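Long-range contacts in adenosine deaminase 1 (PDB 3RYS), which probably catalyses the zinc-dependent hydrolytic deamination of adenine to hypoxanthine, a step in purine salvage and nitrogen catabolism: residues P13-L18 with G93-A98; I197-E202 with R220-I225. One frame throughout, in Å; residues are numbered along the deposited sequence.

Contact 1 of 2, residues P13-L18 with G93-A98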
loop_
_atom_site.group_PDB
_atom_site.type_symbol
_atom_site.label_atom_id
_atom_site.label_comp_id
_atom_site.label_asym_id
_atom_site.label_seq_id
_atom_site.Cartn_x
_atom_site.Cartn_y
_atom_site.Cartn_z
ATOM N N PRO A 13 -9.336 -7.307 -13.259
ATOM C CA PRO A 13 -10.163 -6.141 -13.594
ATOM C C PRO A 13 -9.327 -4.875 -13.598
ATOM O O PRO A 13 -8.234 -4.874 -13.030
ATOM C CB PRO A 13 -11.160 -6.067 -12.427
ATOM C CG PRO A 13 -10.875 -7.266 -11.542
ATOM C CD PRO A 13 -9.476 -7.689 -11.848
ATOM N N PRO A 14 -9.831 -3.804 -14.226
ATOM C CA PRO A 14 -9.178 -2.498 -14.126
ATOM C C PRO A 14 -9.380 -1.982 -12.710
ATOM O O PRO A 14 -10.527 -1.822 -12.302
ATOM C CB PRO A 14 -9.973 -1.627 -15.106
ATOM C CG PRO A 14 -10.823 -2.562 -15.894
ATOM C CD PRO A 14 -11.064 -3.741 -15.022
ATOM N N VAL A 15 -8.302 -1.739 -11.971
ATOM C CA VAL A 15 -8.433 -1.323 -10.577
ATOM C C VAL A 15 -7.580 -0.112 -10.263
ATOM O O VAL A 15 -6.783 0.338 -11.090
ATOM C CB VAL A 15 -7.996 -2.436 -9.595
ATOM C CG1 VAL A 15 -8.765 -3.728 -9.855
ATOM C CG2 VAL A 15 -6.491 -2.664 -9.693
ATOM N N ALA A 16 -7.756 0.404 -9.052
ATOM C CA ALA A 16 -6.805 1.344 -8.479
ATOM C C ALA A 16 -6.148 0.696 -7.263
ATOM O O ALA A 16 -6.834 0.144 -6.409
ATOM C CB ALA A 16 -7.498 2.630 -8.091
ATOM N N GLU A 17 -4.823 0.739 -7.188
ATOM C CA GLU A 17 -4.139 0.268 -5.988
ATOM C C GLU A 17 -3.892 1.434 -5.022
ATOM O O GLU A 17 -3.165 2.377 -5.339
ATOM C CB GLU A 17 -2.837 -0.465 -6.330
ATOM C CG GLU A 17 -2.265 -1.268 -5.166
ATOM C CD GLU A 17 -1.263 -2.333 -5.601
ATOM O OE1 GLU A 17 -0.644 -2.178 -6.673
ATOM O OE2 GLU A 17 -1.099 -3.331 -4.866
ATOM N N LEU A 18 -4.521 1.361 -3.853
ATOM C CA LEU A 18 -4.480 2.445 -2.881
ATOM C C LEU A 18 -3.550 2.137 -1.711
ATOM O O LEU A 18 -3.176 3.029 -0.947
ATOM C CB LEU A 18 -5.887 2.727 -2.350
ATOM C CG LEU A 18 -6.973 3.027 -3.381
ATOM C CD1 LEU A 18 -8.297 3.310 -2.683
ATOM C CD2 LEU A 18 -6.565 4.191 -4.268
ATOM N N GLY A 93 -0.773 -5.610 -14.899
ATOM C CA GLY A 93 -1.695 -6.350 -14.057
ATOM C C GLY A 93 -3.053 -5.693 -13.912
ATOM O O GLY A 93 -3.909 -6.179 -13.169
ATOM N N GLY A 94 -3.256 -4.578 -14.605
ATOM C CA GLY A 94 -4.559 -3.939 -14.626
ATOM C C GLY A 94 -4.672 -2.662 -13.815
ATOM O O GLY A 94 -5.701 -1.992 -13.868
ATOM N N VAL A 95 -3.624 -2.327 -13.064
ATOM C CA VAL A 95 -3.619 -1.112 -12.249
ATOM C C VAL A 95 -3.719 0.138 -13.130
ATOM O O VAL A 95 -2.823 0.429 -13.925
ATOM C CB VAL A 95 -2.363 -1.026 -11.347
ATOM C CG1 VAL A 95 -2.394 0.238 -10.497
ATOM C CG2 VAL A 95 -2.253 -2.252 -10.460
ATOM N N ARG A 96 -4.817 0.870 -12.980
ATOM C CA ARG A 96 -5.083 2.047 -13.799
ATOM C C ARG A 96 -4.703 3.317 -13.047
ATOM O O ARG A 96 -4.423 4.359 -13.644
ATOM C CB ARG A 96 -6.560 2.082 -14.182
ATOM C CG ARG A 96 -6.965 0.942 -15.085
ATOM C CD ARG A 96 -6.326 1.122 -16.446
ATOM N NE ARG A 96 -6.865 2.299 -17.114
ATOM C CZ ARG A 96 -6.159 3.106 -17.896
ATOM N NH1 ARG A 96 -4.871 2.865 -18.106
ATOM N NH2 ARG A 96 -6.737 4.160 -18.460
ATOM N N HIS A 97 -4.688 3.204 -11.725
ATOM C CA HIS A 97 -4.355 4.310 -10.844
ATOM C C HIS A 97 -3.671 3.742 -9.607
ATOM O O HIS A 97 -4.130 2.751 -9.026
ATOM C CB HIS A 97 -5.624 5.063 -10.451
ATOM C CG HIS A 97 -5.383 6.238 -9.555
ATOM N ND1 HIS A 97 -5.494 6.164 -8.183
ATOM C CD2 HIS A 97 -5.055 7.521 -9.837
ATOM C CE1 HIS A 97 -5.236 7.348 -7.658
ATOM N NE2 HIS A 97 -4.967 8.189 -8.640
ATOM N N ALA A 98 -2.569 4.366 -9.208
ATOM C CA ALA A 98 -1.781 3.867 -8.094
ATOM C C ALA A 98 -1.468 4.979 -7.108
ATOM O O ALA A 98 -0.884 5.999 -7.477
ATOM C CB ALA A 98 -0.499 3.231 -8.605
#
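V15 is held to the other segment through both its N-H and its C=O. Its N donates to G94 O (3.2 Å) from above the carbonyl plane, 46° out of it, while its O takes the N-H of R96 at 2.8 Å in a nearly straight bond. Two residues on, E17 N reaches H97 O, also at 2.8 Å. Weaker CA-H...O contacts accompany them: A16 CA faces H97 O, and beyond the last bond A98 CA faces E17 O at 3.4 Å. This ladder joins the first two strands of the TIM barrel, which run parallel. The link between them ends in helix 76-92, and G94 closes that helix in a Schellman motif, its phi of 106° suiting glycine. The chain then turns a corner at R96.

Apolar contact divides between the faces. V15, E17, V95 and A98 share one, where the two valines meet through their CG2 methyls (4.3 Å) and helix 289-300 packs on both. On the other, A16 CB lies at the edge of the H97 ring, 4.1 Å from H97 ND1.

E17 has CG anti to its backbone N (chi1 -166°) and an extended chain, which carries the carboxylate past V95 CG2 to Y86 and S279. R96 lays its CG 4.0 Å from P14 CB, then bends away to a salt bridge with E331 of helix 322-339.

Contact 2 of 2, residues I197-E202 with R220-I225. With ZN (zinc ion), chain C; ADE (adenine), chain D.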
loop_
_atom_site.group_PDB
_atom_site.type_symbol
_atom_site.label_atom_id
_atom_site.label_comp_id
_atom_site.label_asym_id
_atom_site.label_seq_id
_atom_site.Cartn_x
_atom_site.Cartn_y
_atom_site.Cartn_z
ATOM N N ILE A 197 -4.177 8.963 5.499
ATOM C CA ILE A 197 -4.462 7.543 5.664
ATOM C C ILE A 197 -3.582 6.976 6.775
ATOM O O ILE A 197 -2.595 7.594 7.171
ATOM C CB ILE A 197 -4.224 6.750 4.373
ATOM C CG1 ILE A 197 -2.744 6.791 3.995
ATOM C CG2 ILE A 197 -5.081 7.293 3.249
ATOM C CD1 ILE A 197 -2.398 5.947 2.788
ATOM N N ALA A 198 -3.942 5.803 7.283
ATOM C CA ALA A 198 -3.161 5.181 8.343
ATOM C C ALA A 198 -3.401 3.682 8.423
ATOM O O ALA A 198 -4.524 3.210 8.241
ATOM C CB ALA A 198 -3.471 5.838 9.685
ATOM N N HIS A 199 -2.333 2.937 8.694
ATOM C CA HIS A 199 -2.445 1.511 8.970
ATOM C C HIS A 199 -3.149 1.300 10.300
ATOM O O HIS A 199 -2.774 1.895 11.311
ATOM C CB HIS A 199 -1.063 0.863 9.007
ATOM C CG HIS A 199 -0.484 0.608 7.653
ATOM N ND1 HIS A 199 -0.362 1.593 6.699
ATOM C CD2 HIS A 199 0.009 -0.523 7.095
ATOM C CE1 HIS A 199 0.180 1.082 5.608
ATOM N NE2 HIS A 199 0.418 -0.200 5.823
ATOM N N ALA A 200 -4.175 0.457 10.294
ATOM C CA ALA A 200 -4.915 0.152 11.513
ATOM C C ALA A 200 -5.628 -1.193 11.419
ATOM O O ALA A 200 -6.251 -1.511 10.407
ATOM C CB ALA A 200 -5.913 1.267 11.827
ATOM N N GLY A 201 -5.532 -1.984 12.480
ATOM C CA GLY A 201 -6.257 -3.235 12.551
ATOM C C GLY A 201 -5.586 -4.376 11.811
ATOM O O GLY A 201 -6.226 -5.372 11.477
ATOM N N GLU A 202 -4.293 -4.231 11.546
ATOM C CA GLU A 202 -3.525 -5.312 10.950
ATOM C C GLU A 202 -3.166 -6.301 12.049
ATOM O O GLU A 202 -3.657 -7.431 12.070
ATOM C CB GLU A 202 -2.263 -4.770 10.289
ATOM C CG GLU A 202 -1.523 -5.782 9.447
ATOM C CD GLU A 202 -0.300 -5.189 8.798
ATOM O OE1 GLU A 202 -0.040 -3.991 9.026
ATOM O OE2 GLU A 202 0.400 -5.909 8.059
ATOM N N ARG A 220 -9.039 7.000 4.891
ATOM C CA ARG A 220 -9.257 5.569 4.703
ATOM C C ARG A 220 -8.336 4.726 5.579
ATOM O O ARG A 220 -7.229 5.141 5.912
ATOM C CB ARG A 220 -9.190 5.153 3.222
ATOM C CG ARG A 220 -8.044 5.730 2.413
ATOM C CD ARG A 220 -8.052 5.177 0.982
ATOM N NE ARG A 220 -6.717 5.206 0.395
ATOM C CZ ARG A 220 -6.353 5.991 -0.612
ATOM N NH1 ARG A 220 -7.227 6.803 -1.183
ATOM N NH2 ARG A 220 -5.111 5.947 -1.064
ATOM N N ILE A 221 -8.823 3.555 5.973
ATOM C CA ILE A 221 -8.085 2.673 6.863
ATOM C C ILE A 221 -7.302 1.643 6.060
ATOM O O ILE A 221 -7.826 1.034 5.123
ATOM C CB ILE A 221 -9.026 1.942 7.842
ATOM C CG1 ILE A 221 -9.654 2.932 8.829
ATOM C CG2 ILE A 221 -8.278 0.852 8.590
ATOM C CD1 ILE A 221 -8.689 3.464 9.857
ATOM N N ASP A 222 -6.044 1.452 6.431
ATOM C CA ASP A 222 -5.198 0.496 5.738
ATOM C C ASP A 222 -5.155 -0.835 6.486
ATOM O O ASP A 222 -4.823 -0.887 7.671
ATOM C CB ASP A 222 -3.808 1.094 5.516
ATOM C CG ASP A 222 -3.851 2.331 4.625
ATOM O OD1 ASP A 222 -4.474 2.268 3.542
ATOM O OD2 ASP A 222 -3.270 3.367 5.008
ATOM N N HIS A 223 -5.513 -1.902 5.773
ATOM C CA HIS A 223 -5.770 -3.218 6.359
ATOM C C HIS A 223 -7.160 -3.261 7.011
ATOM O O HIS A 223 -8.153 -3.557 6.347
ATOM C CB HIS A 223 -4.670 -3.630 7.347
ATOM C CG HIS A 223 -3.361 -3.951 6.693
ATOM N ND1 HIS A 223 -3.209 -4.991 5.801
ATOM C CD2 HIS A 223 -2.139 -3.375 6.806
ATOM C CE1 HIS A 223 -1.956 -5.035 5.384
ATOM N NE2 HIS A 223 -1.284 -4.070 5.983
ATOM N N GLY A 224 -7.225 -2.969 8.306
ATOM C CA GLY A 224 -8.495 -2.864 9.004
ATOM C C GLY A 224 -9.219 -4.172 9.278
ATOM O O GLY A 224 -10.360 -4.162 9.733
ATOM N N ILE A 225 -8.567 -5.301 9.022
ATOM C CA ILE A 225 -9.239 -6.590 9.156
ATOM C C ILE A 225 -9.641 -6.939 10.592
ATOM O O ILE A 225 -10.571 -7.722 10.809
ATOM C CB ILE A 225 -8.402 -7.742 8.573
ATOM C CG1 ILE A 225 -7.058 -7.841 9.296
ATOM C CG2 ILE A 225 -8.212 -7.560 7.070
ATOM C CD1 ILE A 225 -6.369 -9.181 9.107
HETATM ZN ZN ZN C . 0.985 -1.897 4.420
HETATM N N9 ADE D . 5.431 -1.276 6.271
HETATM C C8 ADE D . 5.355 -1.755 4.990
HETATM N N7 ADE D . 4.313 -2.527 4.762
HETATM C C5 ADE D . 3.662 -2.557 5.987
HETATM C C6 ADE D . 2.484 -3.205 6.419
HETATM N N6 ADE D . 1.739 -3.975 5.617
HETATM N N1 ADE D . 2.107 -3.030 7.705
HETATM C C2 ADE D . 2.862 -2.258 8.501
HETATM N N3 ADE D . 3.986 -1.597 8.213
HETATM C C4 ADE D . 4.335 -1.792 6.929
#
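The carboxylate of E202 lies stacked over one face of the H223 imidazole, the two planes 28° apart, with E202 CD about 3.0 Å above the ring plane and displaced toward its rim. E202 CG adds a CH-pi contact, 3.7 Å from the H223 ring centroid. At the edge of that ring come H199 CD2 and the amino group of adenine, N6 standing 3.0 Å from H223 NE2. D222 CB rests over one face of the H199 ring, while E202 OE1 is in plane at its edge; the two imidazoles meet obliquely, at 71°. A third flat group, the R220 guanidinium, has I197 CG2 over one face.

H199, E202 and H223 line the active site of an adenosine deaminase-type TIM barrel. H199 NE2 binds the zinc at 2.3 Å, alongside H19, H21 and D280, and adenine N6 is 2.5 Å from the same metal. An extended chain, CG anti to the backbone N (chi1 -170°), brings E202 OE1 to 2.7 Å from adenine N1, consistent with its predicted role as proton donor. H223 is likewise predicted to matter for catalysis.

Behind the site the backbones pair in parallel: D222 N donates to A198 O (2.9 Å) and A200 N to D222 O (3.0 Å), with a weak bond from G224 N to A200 O beyond. D222 OD1 turns to T245, and R220 to a salt bridge with E99.

Strands 195-200 and 220-221 form a beta-alpha-beta unit with helix 206-214, on which A200 and I221 pack through I209. Strand 167-171 continues the sheet beside H199, and I221 bonds through its backbone to T245 on the far side.

Overall arrangement
Contact 1 pairs the first two strands of the barrel and contact 2 two later ones, with centres about 19 Å apart. Strands 135-143 and 167-171 lie between them in the sheet. The two contacts touch where L18 O packs against R220 NH2 (3.5 Å). Both lead to one metal centre. Contact 2 supplies a zinc ligand, H199, directly, whereas contact 1 stands one step back: segment 13-18 runs straight into the ligand H19, whose ring meets those of H199 and H223. At its nearest atoms the E17 side chain is about 10 Å from the zinc and about 11 Å from adenine.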